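Local coordinates for protein ecdysteroid-phosphate phosphatase (PDB 3C7T) that removes phosphate from ecdysteroid phosphates such as ecdysone 22-phosphate to release the active moulting hormones, and also acts as a protein tyrosine phosphatase, at residues V94-Q98 with G142-D146. Residues are numbered along the deposited sequence.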
# COMPACT_ATOMS: atom_id res chain seq x y z
N VAL A 94 -5.02 5.89 -16.36
CA VAL A 94 -6.45 5.57 -16.28
C VAL A 94 -6.77 4.77 -15.00
O VAL A 94 -7.78 5.03 -14.31
CB VAL A 94 -6.96 4.83 -17.53
CG1 VAL A 94 -8.48 4.66 -17.44
CG2 VAL A 94 -6.60 5.63 -18.80
N GLU A 95 -5.91 3.83 -14.63
CA GLU A 95 -6.13 3.12 -13.38
C GLU A 95 -5.97 4.02 -12.17
O GLU A 95 -6.71 3.87 -11.21
CB GLU A 95 -5.23 1.90 -13.27
CG GLU A 95 -5.53 0.81 -14.31
CD GLU A 95 -4.68 -0.45 -14.09
OE1 GLU A 95 -3.46 -0.32 -13.84
OE2 GLU A 95 -5.22 -1.58 -14.17
N THR A 96 -5.04 4.97 -12.22
CA THR A 96 -4.90 5.91 -11.11
C THR A 96 -6.20 6.72 -10.99
O THR A 96 -6.70 6.98 -9.88
CB THR A 96 -3.69 6.80 -11.29
OG1 THR A 96 -2.54 5.96 -11.39
CG2 THR A 96 -3.53 7.79 -10.06
N ALA A 97 -6.75 7.10 -12.13
CA ALA A 97 -7.99 7.89 -12.15
C ALA A 97 -9.12 7.11 -11.48
O ALA A 97 -9.89 7.67 -10.68
CB ALA A 97 -8.35 8.27 -13.60
N GLN A 98 -9.23 5.82 -11.81
CA GLN A 98 -10.26 5.00 -11.18
C GLN A 98 -10.04 4.84 -9.67
O GLN A 98 -10.98 4.98 -8.91
CB GLN A 98 -10.40 3.63 -11.85
CG GLN A 98 -11.63 2.84 -11.34
CD GLN A 98 -12.92 3.58 -11.61
OE1 GLN A 98 -13.17 4.01 -12.73
NE2 GLN A 98 -13.75 3.73 -10.57
N GLY A 142 -13.55 -2.58 -16.28
CA GLY A 142 -14.21 -2.04 -15.08
C GLY A 142 -13.80 -0.63 -14.70
O GLY A 142 -14.01 -0.20 -13.56
N LEU A 143 -13.20 0.09 -15.64
CA LEU A 143 -12.81 1.48 -15.43
C LEU A 143 -13.93 2.40 -15.92
O LEU A 143 -14.46 2.22 -17.02
CB LEU A 143 -11.49 1.79 -16.17
CG LEU A 143 -10.33 0.88 -15.78
CD1 LEU A 143 -9.09 1.18 -16.61
CD2 LEU A 143 -9.99 0.97 -14.28
N ASN A 144 -14.30 3.38 -15.09
CA ASN A 144 -15.42 4.26 -15.42
C ASN A 144 -15.10 5.34 -16.46
O ASN A 144 -15.15 6.53 -16.18
CB ASN A 144 -15.99 4.88 -14.14
CG ASN A 144 -17.40 5.39 -14.32
OD1 ASN A 144 -18.15 4.88 -15.15
ND2 ASN A 144 -17.79 6.39 -13.51
N VAL A 145 -14.78 4.91 -17.67
CA VAL A 145 -14.30 5.79 -18.72
C VAL A 145 -15.49 6.40 -19.49
O VAL A 145 -16.50 5.73 -19.73
CB VAL A 145 -13.35 5.02 -19.69
CG1 VAL A 145 -13.13 5.79 -20.98
CG2 VAL A 145 -12.01 4.72 -19.00
N ASP A 146 -15.36 7.68 -19.84
CA ASP A 146 -16.38 8.37 -20.64
C ASP A 146 -16.34 7.91 -22.10
O ASP A 146 -15.41 8.22 -22.83
CB ASP A 146 -16.14 9.89 -20.55
CG ASP A 146 -17.34 10.71 -21.02
OD1 ASP A 146 -18.24 10.15 -21.69
OD2 ASP A 146 -17.36 11.91 -20.70
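V94 lies on the side of helix 91-104 that meets the loop 142-146, and its compact branched side chain suits the apolar cleft there: CG1 packs 3.6 Å from CD1 of L143 and 3.9 Å from CG2 of V145, with V114 of the neighbouring strand 112-114 also against it. One residue on, E95 lends this contact just its aliphatic part, CG lying 4.3 Å from CD1 of L143, while its carboxylate accepts a hydrogen bond from the backbone N of L60. In this histidine phosphatase (PGM-like) domain, whose helices pack on a largely parallel sheet, helix 91-104 runs close to the catalytic centre; the side chain of E95 is about 8 Å from that of H12, the residue phosphorylated during catalysis. T96 and A97 are out of reach of the loop, and Q98, a turn beyond V94, returns to it. Its CB sits 3.6 Å from CD2 of L143, whose CD1 lies against V94, so leucine fills the gap between successive helical turns. OE1 of Q98 accepts a nearly straight 2.7 Å hydrogen bond from the backbone N of N144; glutamine is long enough to reach it, and its NE2 is hydrogen-bonded to OD1 of D102. N144 centres an inverse gamma turn, V145 N bonding L143 O at 2.8 Å; its OD1 is hydrogen-bonded to NZ of K111 and its ND2 to O of P108. Just upstream, G142 ends helix 135-140 in a Schellman motif, where a CB would jam against the preceding carbonyl O, which calls for glycine.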